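Local coordinates for protein phosphoribosylaminoimidazole carboxylase (Treponema denticola, PDB 5C5D) that catalyses the reversible conversion of 5-aminoimidazole ribonucleotide and carbon dioxide to 4-carboxy-5-aminoimidazole ribonucleotide in de novo purine biosynthesis, at residues S12-H17 and C87-D92; I7-S12 and I34-A39; R68-S73 and Y100-M105. The protein carries 1 engineered substitution. One frame throughout, in Å; residues are numbered along the deposited sequence.

Contact 1. Residues S12-H17 and C87-D92. With EDO (1,2-ethanediol), chain I.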
loop_
_atom_site.group_PDB
_atom_site.type_symbol
_atom_site.label_atom_id
_atom_site.label_comp_id
_atom_site.label_asym_id
_atom_site.label_seq_id
_atom_site.Cartn_x
_atom_site.Cartn_y
_atom_site.Cartn_z
ATOM N N SER D 12 16.702 -12.832 -21.079
ATOM C CA SER D 12 17.151 -11.930 -22.129
ATOM C C SER D 12 16.245 -10.707 -22.232
ATOM O O SER D 12 16.638 -9.698 -22.812
ATOM C CB SER D 12 17.218 -12.647 -23.474
ATOM O OG SER D 12 15.940 -13.075 -23.921
ATOM N N SER D 13 15.046 -10.780 -21.659
ATOM C CA SER D 13 14.141 -9.644 -21.722
ATOM C C SER D 13 14.695 -8.472 -20.924
ATOM O O SER D 13 14.244 -7.334 -21.117
ATOM C CB SER D 13 12.744 -10.030 -21.214
ATOM O OG SER D 13 12.751 -10.349 -19.829
ATOM N N ASP D 14 15.660 -8.748 -20.033
ATOM C CA ASP D 14 16.293 -7.722 -19.196
ATOM C C ASP D 14 17.516 -7.060 -19.828
ATOM O O ASP D 14 18.202 -6.289 -19.156
ATOM C CB ASP D 14 16.757 -8.302 -17.834
ATOM C CG ASP D 14 15.673 -9.084 -17.079
ATOM O OD1 ASP D 14 14.587 -8.517 -16.885
ATOM O OD2 ASP D 14 15.957 -10.237 -16.601
ATOM N N MET D 15 17.802 -7.324 -21.095
ATOM C CA MET D 15 19.093 -6.949 -21.666
ATOM C C MET D 15 19.287 -5.426 -21.660
ATOM O O MET D 15 20.380 -4.938 -21.377
ATOM C CB MET D 15 19.224 -7.524 -23.078
ATOM C CG MET D 15 20.518 -7.211 -23.801
ATOM S SD MET D 15 22.002 -7.837 -22.951
ATOM C CE MET D 15 21.730 -9.597 -23.045
ATOM N N GLY D 16 18.222 -4.679 -21.918
ATOM C CA GLY D 16 18.331 -3.224 -21.937
ATOM C C GLY D 16 18.790 -2.648 -20.610
ATOM O O GLY D 16 19.597 -1.723 -20.557
ATOM N N HIS D 17 18.265 -3.207 -19.526
ATOM C CA HIS D 17 18.629 -2.830 -18.169
ATOM C C HIS D 17 20.085 -3.171 -17.888
ATOM O O HIS D 17 20.857 -2.351 -17.404
ATOM C CB HIS D 17 17.677 -3.549 -17.208
ATOM C CG HIS D 17 17.798 -3.134 -15.785
ATOM N ND1 HIS D 17 17.255 -1.960 -15.311
ATOM C CD2 HIS D 17 18.344 -3.756 -14.714
ATOM C CE1 HIS D 17 17.480 -1.870 -14.011
ATOM N NE2 HIS D 17 18.132 -2.958 -13.620
ATOM N N CYS D 87 20.097 -5.450 -8.663
ATOM C CA CYS D 87 19.567 -4.283 -9.347
ATOM C C CYS D 87 18.429 -4.772 -10.230
ATOM O O CYS D 87 18.619 -5.028 -11.427
ATOM C CB CYS D 87 20.650 -3.591 -10.145
ATOM S SG CYS D 87 20.065 -2.044 -10.902
ATOM N N PRO D 88 17.229 -4.920 -9.635
ATOM C CA PRO D 88 16.120 -5.478 -10.389
ATOM C C PRO D 88 15.613 -4.461 -11.418
ATOM O O PRO D 88 15.794 -3.251 -11.218
ATOM C CB PRO D 88 15.077 -5.772 -9.317
ATOM C CG PRO D 88 15.344 -4.778 -8.244
ATOM C CD PRO D 88 16.859 -4.649 -8.230
ATOM N N PRO D 89 15.001 -4.947 -12.503
ATOM C CA PRO D 89 14.404 -4.042 -13.467
ATOM C C PRO D 89 13.209 -3.360 -12.842
ATOM O O PRO D 89 12.619 -3.883 -11.903
ATOM C CB PRO D 89 13.986 -4.959 -14.616
ATOM C CG PRO D 89 13.747 -6.297 -13.982
ATOM C CD PRO D 89 14.672 -6.356 -12.777
ATOM N N PRO D 90 12.874 -2.169 -13.322
ATOM C CA PRO D 90 11.756 -1.489 -12.674
ATOM C C PRO D 90 10.427 -2.091 -13.094
ATOM O O PRO D 90 10.288 -2.587 -14.211
ATOM C CB PRO D 90 11.904 -0.047 -13.155
ATOM C CG PRO D 90 12.588 -0.169 -14.477
ATOM C CD PRO D 90 13.567 -1.300 -14.282
ATOM N N SER D 91 9.468 -2.078 -12.178
ATOM C CA SER D 91 8.133 -2.544 -12.498
ATOM C C SER D 91 7.130 -1.743 -11.735
ATOM O O SER D 91 7.381 -1.382 -10.581
ATOM C CB SER D 91 7.931 -4.015 -12.146
ATOM O OG SER D 91 6.575 -4.344 -12.382
ATOM N N ASP D 92 6.001 -1.493 -12.371
ATOM C CA ASP D 92 4.912 -0.775 -11.727
ATOM C C ASP D 92 3.784 -1.722 -11.341
ATOM O O ASP D 92 2.740 -1.292 -10.858
ATOM C CB ASP D 92 4.369 0.323 -12.651
ATOM C CG ASP D 92 5.387 1.429 -12.920
ATOM O OD1 ASP D 92 5.974 1.948 -11.946
ATOM O OD2 ASP D 92 5.598 1.785 -14.106
HETATM C C1 EDO I . 10.683 -3.482 -8.590
HETATM O O1 EDO I . 12.046 -3.192 -8.858
HETATM C C2 EDO I . 10.010 -2.152 -8.356
HETATM O O2 EDO I . 10.397 -1.227 -9.388
#

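Contact 2. Residues I7-S12 and I34-A39. Engineered in segment 34-39: D38 (natural residue Ser).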
loop_
_atom_site.group_PDB
_atom_site.type_symbol
_atom_site.label_atom_id
_atom_site.label_comp_id
_atom_site.label_asym_id
_atom_site.label_seq_id
_atom_site.Cartn_x
_atom_site.Cartn_y
_atom_site.Cartn_z
ATOM N N ILE D 7 27.623 -9.277 -14.826
ATOM C CA ILE D 7 26.226 -8.854 -14.849
ATOM C C ILE D 7 25.411 -10.037 -15.280
ATOM O O ILE D 7 25.509 -10.461 -16.434
ATOM C CB ILE D 7 26.006 -7.684 -15.809
ATOM C CG1 ILE D 7 26.935 -6.535 -15.438
ATOM C CG2 ILE D 7 24.537 -7.232 -15.765
ATOM C CD1 ILE D 7 26.937 -5.399 -16.457
ATOM N N LEU D 8 24.643 -10.610 -14.359
ATOM C CA LEU D 8 23.876 -11.827 -14.635
ATOM C C LEU D 8 22.390 -11.558 -14.535
ATOM O O LEU D 8 21.899 -11.101 -13.490
ATOM C CB LEU D 8 24.275 -12.942 -13.661
ATOM C CG LEU D 8 23.424 -14.205 -13.764
ATOM C CD1 LEU D 8 23.500 -14.854 -15.139
ATOM C CD2 LEU D 8 23.848 -15.183 -12.678
ATOM N N MET D 9 21.669 -11.823 -15.623
ATOM C CA MET D 9 20.246 -11.534 -15.661
ATOM C C MET D 9 19.438 -12.818 -15.856
ATOM O O MET D 9 19.909 -13.765 -16.484
ATOM C CB MET D 9 19.954 -10.546 -16.794
ATOM C CG MET D 9 20.017 -11.184 -18.133
ATOM S SD MET D 9 19.968 -9.945 -19.469
ATOM C CE MET D 9 21.691 -9.490 -19.521
ATOM N N GLY D 10 18.219 -12.831 -15.329
ATOM C CA GLY D 10 17.399 -14.025 -15.349
ATOM C C GLY D 10 16.799 -14.304 -16.698
ATOM O O GLY D 10 16.471 -15.446 -16.994
ATOM N N SER D 11 16.658 -13.263 -17.507
ATOM C CA SER D 11 16.036 -13.385 -18.820
ATOM C C SER D 11 16.624 -12.407 -19.822
ATOM O O SER D 11 16.964 -11.275 -19.473
ATOM C CB SER D 11 14.530 -13.133 -18.707
ATOM O OG SER D 11 13.946 -12.953 -19.979
ATOM N N SER D 12 16.702 -12.832 -21.079
ATOM C CA SER D 12 17.151 -11.930 -22.129
ATOM C C SER D 12 16.245 -10.707 -22.232
ATOM O O SER D 12 16.638 -9.698 -22.812
ATOM C CB SER D 12 17.218 -12.647 -23.474
ATOM O OG SER D 12 15.940 -13.075 -23.921
ATOM N N ILE D 34 28.439 -9.917 -19.475
ATOM C CA ILE D 34 26.984 -10.004 -19.428
ATOM C C ILE D 34 26.558 -11.415 -19.749
ATOM O O ILE D 34 26.949 -11.972 -20.775
ATOM C CB ILE D 34 26.331 -9.053 -20.413
ATOM C CG1 ILE D 34 26.670 -7.631 -20.033
ATOM C CG2 ILE D 34 24.803 -9.266 -20.416
ATOM C CD1 ILE D 34 26.164 -6.590 -21.013
ATOM N N ARG D 35 25.762 -11.979 -18.845
ATOM C CA ARG D 35 25.326 -13.367 -18.947
ATOM C C ARG D 35 23.851 -13.489 -18.615
ATOM O O ARG D 35 23.270 -12.633 -17.949
ATOM C CB ARG D 35 26.128 -14.272 -18.018
ATOM C CG ARG D 35 27.652 -14.205 -18.189
ATOM C CD ARG D 35 28.052 -14.744 -19.545
ATOM N NE ARG D 35 27.664 -16.136 -19.752
ATOM C CZ ARG D 35 28.394 -17.197 -19.400
ATOM N NH1 ARG D 35 29.590 -17.063 -18.835
ATOM N NH2 ARG D 35 27.942 -18.415 -19.676
ATOM N N ILE D 36 23.271 -14.579 -19.087
ATOM C CA ILE D 36 21.886 -14.909 -18.850
ATOM C C ILE D 36 21.742 -16.271 -18.182
ATOM O O ILE D 36 22.331 -17.253 -18.616
ATOM C CB ILE D 36 21.097 -14.916 -20.179
ATOM C CG1 ILE D 36 21.087 -13.517 -20.787
ATOM C CG2 ILE D 36 19.654 -15.338 -19.954
ATOM C CD1 ILE D 36 20.619 -13.500 -22.251
ATOM N N GLY D 37 20.926 -16.326 -17.144
ATOM C CA GLY D 37 20.620 -17.580 -16.499
ATOM C C GLY D 37 19.598 -17.379 -15.414
ATOM O O GLY D 37 19.655 -16.397 -14.675
ATOM N N ASP D 38 18.671 -18.323 -15.335
ATOM C CA ASP D 38 17.565 -18.256 -14.409
ATOM C C ASP D 38 17.762 -19.211 -13.243
ATOM O O ASP D 38 18.140 -20.367 -13.422
ATOM C CB ASP D 38 16.255 -18.570 -15.121
ATOM C CG ASP D 38 15.067 -18.426 -14.211
ATOM O OD1 ASP D 38 14.677 -17.271 -13.888
ATOM O OD2 ASP D 38 14.565 -19.465 -13.757
ATOM N N ALA D 39 17.492 -18.715 -12.034
ATOM C CA ALA D 39 17.709 -19.495 -10.820
ATOM C C ALA D 39 16.854 -20.749 -10.724
ATOM O O ALA D 39 17.306 -21.753 -10.195
ATOM C CB ALA D 39 17.453 -18.625 -9.597
#

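Contact 3. Residues R68-S73 and Y100-M105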
loop_
_atom_site.group_PDB
_atom_site.type_symbol
_atom_site.label_atom_id
_atom_site.label_comp_id
_atom_site.label_asym_id
_atom_site.label_seq_id
_atom_site.Cartn_x
_atom_site.Cartn_y
_atom_site.Cartn_z
ATOM N N ARG D 68 10.012 -9.666 -11.560
ATOM C CA ARG D 68 9.008 -10.369 -10.790
ATOM C C ARG D 68 9.591 -10.730 -9.461
ATOM O O ARG D 68 10.304 -9.910 -8.887
ATOM C CB ARG D 68 8.493 -11.561 -11.582
ATOM C CG ARG D 68 7.871 -11.071 -12.854
ATOM C CD ARG D 68 7.152 -12.172 -13.603
ATOM N NE ARG D 68 6.344 -11.579 -14.655
ATOM C CZ ARG D 68 5.450 -12.234 -15.382
ATOM N NH1 ARG D 68 5.246 -13.528 -15.182
ATOM N NH2 ARG D 68 4.764 -11.585 -16.313
ATOM N N SER D 69 9.288 -11.903 -8.929
ATOM C CA SER D 69 9.892 -12.314 -7.676
ATOM C C SER D 69 11.356 -12.675 -7.901
ATOM O O SER D 69 11.680 -13.651 -8.587
ATOM C CB SER D 69 9.128 -13.486 -7.086
ATOM O OG SER D 69 9.701 -13.903 -5.860
ATOM N N ASN D 70 12.237 -11.864 -7.339
ATOM C CA ASN D 70 13.661 -12.033 -7.552
ATOM C C ASN D 70 14.264 -13.104 -6.657
ATOM O O ASN D 70 14.536 -12.854 -5.476
ATOM C CB ASN D 70 14.366 -10.716 -7.312
ATOM C CG ASN D 70 15.888 -10.819 -7.425
ATOM O OD1 ASN D 70 16.446 -11.839 -7.841
ATOM N ND2 ASN D 70 16.558 -9.737 -7.066
ATOM N N ALA D 71 14.459 -14.287 -7.219
ATOM C CA ALA D 71 15.164 -15.368 -6.530
ATOM C C ALA D 71 16.627 -15.426 -6.956
ATOM O O ALA D 71 17.442 -16.032 -6.267
ATOM C CB ALA D 71 14.503 -16.695 -6.813
ATOM N N LEU D 72 16.981 -14.795 -8.066
ATOM C CA LEU D 72 18.366 -14.887 -8.579
ATOM C C LEU D 72 19.381 -14.241 -7.657
ATOM O O LEU D 72 20.451 -14.800 -7.429
ATOM C CB LEU D 72 18.454 -14.237 -9.951
ATOM C CG LEU D 72 19.799 -14.327 -10.664
ATOM C CD1 LEU D 72 20.175 -15.745 -11.001
ATOM C CD2 LEU D 72 19.736 -13.501 -11.937
ATOM N N SER D 73 19.063 -13.071 -7.120
ATOM C CA SER D 73 20.065 -12.347 -6.362
ATOM C C SER D 73 20.479 -13.157 -5.115
ATOM O O SER D 73 21.667 -13.296 -4.840
ATOM C CB SER D 73 19.588 -10.947 -5.983
ATOM O OG SER D 73 19.362 -10.167 -7.161
ATOM N N TYR D 100 9.982 -5.924 -2.794
ATOM C CA TYR D 100 10.119 -6.621 -1.498
ATOM C C TYR D 100 10.822 -7.964 -1.652
ATOM O O TYR D 100 11.509 -8.398 -0.720
ATOM C CB TYR D 100 8.773 -6.789 -0.803
ATOM C CG TYR D 100 8.298 -5.443 -0.361
ATOM C CD1 TYR D 100 8.906 -4.825 0.725
ATOM C CD2 TYR D 100 7.341 -4.762 -1.075
ATOM C CE1 TYR D 100 8.528 -3.599 1.119
ATOM C CE2 TYR D 100 6.955 -3.499 -0.666
ATOM C CZ TYR D 100 7.576 -2.947 0.436
ATOM O OH TYR D 100 7.205 -1.677 0.861
ATOM N N SER D 101 10.699 -8.611 -2.813
ATOM C CA SER D 101 11.418 -9.873 -3.033
ATOM C C SER D 101 12.931 -9.714 -3.088
ATOM O O SER D 101 13.658 -10.689 -2.837
ATOM C CB SER D 101 10.916 -10.567 -4.327
ATOM O OG SER D 101 11.320 -9.893 -5.517
ATOM N N SER D 102 13.418 -8.527 -3.447
ATOM C CA SER D 102 14.848 -8.237 -3.394
ATOM C C SER D 102 15.257 -7.764 -1.996
ATOM O O SER D 102 16.400 -8.027 -1.584
ATOM C CB SER D 102 15.242 -7.181 -4.420
ATOM O OG SER D 102 15.059 -7.617 -5.758
ATOM N N LEU D 103 14.365 -7.080 -1.280
ATOM C CA LEU D 103 14.674 -6.558 0.090
ATOM C C LEU D 103 14.782 -7.644 1.182
ATOM O O LEU D 103 15.716 -7.628 1.995
ATOM C CB LEU D 103 13.614 -5.529 0.557
ATOM C CG LEU D 103 13.619 -4.091 -0.015
ATOM C CD1 LEU D 103 12.309 -3.390 0.289
ATOM C CD2 LEU D 103 14.777 -3.302 0.575
ATOM N N ARG D 104 13.821 -8.558 1.218
ATOM C CA ARG D 104 13.586 -9.405 2.386
ATOM C C ARG D 104 14.359 -10.718 2.377
ATOM O O ARG D 104 13.820 -11.808 2.181
ATOM C CB ARG D 104 12.093 -9.675 2.498
ATOM C CG ARG D 104 11.335 -8.402 2.881
ATOM C CD ARG D 104 11.352 -8.246 4.385
ATOM N NE ARG D 104 10.467 -9.236 5.018
ATOM C CZ ARG D 104 10.470 -9.592 6.297
ATOM N NH1 ARG D 104 11.378 -9.115 7.141
ATOM N NH2 ARG D 104 9.569 -10.454 6.748
ATOM N N MET D 105 15.649 -10.573 2.581
ATOM C CA MET D 105 16.563 -11.709 2.606
ATOM C C MET D 105 16.597 -12.344 3.996
ATOM O O MET D 105 16.378 -11.655 5.012
ATOM C CB MET D 105 17.958 -11.240 2.187
ATOM C CG MET D 105 18.059 -10.766 0.754
ATOM S SD MET D 105 17.750 -12.045 -0.461
ATOM C CE MET D 105 16.015 -11.775 -0.941
#

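Contact 1. Residues S12-H17 and C87-D92
A hydrogen bond runs from H17 NE2 to C87 O, at 3.1 Å and with an N-H...O angle of 135°, so it is noticeably bent. The nitrogen sits above the carbonyl plane of C87, while the oxygen is tilted 18° from the imidazole plane. H17 suits this place because a flat ring with an N-H at its far end can bond and pack at once; CG is anti to the backbone N (chi1 -172°), beside the carbonyl carbon, and the ring beyond it meets the proline-rich loop.

The packing is a CH-pi contact: P89 CA lies over one face of the imidazole, 3.8 Å from the centroid and almost on the ring normal. P90 CD approaches obliquely, 3.9 Å from H17 ND1, and C87 SG is also oblique, 4.5 Å from the ring centroid. The consecutive prolines keep the loop extended, with P89 CA and P90 CD beside the histidine. D14, a substrate-binding residue, touches the loop where its OD1 lies 3.7 Å from P89 CG; its OD2 accepts from the backbone N of S11.

On the loop's own account, an ethanediol, probably from the crystallisation liquor, receives S91 N at its O2 (3.1 Å) and donates from O1 to P89 O.

Around the contact, I65 of strand 60-65 meets D14, H17 and P89, while helix 117-129 supplies P117 against H17 and A120 against C87.

Contact 2. Residues I7-S12 and I34-A39
I7, L8 and M9 pair in parallel with I34, R35 and I36, the short strand axes 4.7 Å apart at closest approach and 23° from parallel. Three backbone bonds hold the register: R35 N to I7 O, M9 N to R35 O, and G37 N to M9 O at 2.8 Å. Just beyond the strands, G10 CA lies 3.3 Å from G37 O, a nearly straight CA-H...O contact.

The isoleucines and M9 share one face. M9 takes the crowded position, CG between the backbone N and the carbonyl carbon (chi1 75°), which sets CG 3.7 Å from I36 CG1. Its flexible chain bends at chi3 and carries CE to I34 CG2, at 3.2 Å a doubtfully close approach for two carbons. I36 CD1 reaches past the strand end to S12 CB, 3.7 Å away. On the other face, L8 CD1 packs 3.9 Å from R35 CB and also lies against G37 N. Beyond the strands, the engineered D38 brings CB to 3.6 Å from G10 O, and its OD2 accepts from K41 N.

The face of I7, M9, I34 and I36 packs on helix 15-27, where A18 meets I7 and M9, and partly on a second subunit, whose D154 makes a salt bridge with R35 NH2. Backbone bonding and apolar packing set the strand ends side by side, with substrate-binding S11 and position 38, natural Ser but engineered Asp here.

Contact 3. Residues R68-S73 and Y100-M105
The loop leading into helix 72-79, which carries the substrate-binding residue S69, is fastened to the last turn of helix 99-103 by the hydroxyls of S101 and S102. S101 OG accepts from N70 N at 2.8 Å in a nearly straight bond (173°). Its position between the backbone N and the carbonyl carbon (chi1 71°) points it at that N-H. S69 packs alongside, its OG 3.9 Å from S101 CB; that OG bonds to S101 O of a third subunit.

N70 works through both ends of its amide. ND2 donates to S102 OG at 2.9 Å and to S73 OG at 2.8 Å, both acceptors lying close to the amide plane. OD1 accepts from S73 N at 3.0 Å, capping the start of the helix. CG stands anti to the backbone N (chi1 176°), beside the carbonyl carbon, and the amide beyond it reaches S102 and S73. Asparagine fits here because it pairs a donor with an acceptor, and serine because its hydroxyl can accept from N70 while also bonding to a backbone carbonyl, as S101 OG does with D98 O.

The chemistry is thus a buried polar network in place of apolar packing. Both N-H bonds of ND2 and the acceptor OD1 are engaged, which fixes the rotation of the N70 amide, and the bond from N70 N holds the backbone right beside S69, consistent with a well-fixed position for this loop.

In the fold
From the N terminus, strand 4-9 first pairs with strand 31-36 in contact 2, closing the beta-alpha-beta unit around helix 15-27. Contact 1 starts on that helix, inside the loop contact 2 closes, and reaches the loop after strand 84-86, so the two cross and share S12; M15 CE meets M9 CE between them. Contact 3 opens after strand 60-65 and closes at helix 99-103, crossing contact 1, with P88 CG against S102 OG. Contacts 2 and 3 follow in series, yet L72 packs on L8 and G37. Together they tie strands 4-9 and 31-36 to helices 15-27 and 99-103 and nearby loops, and hold substrate-binding S11, D14 and S69 and engineered position 38.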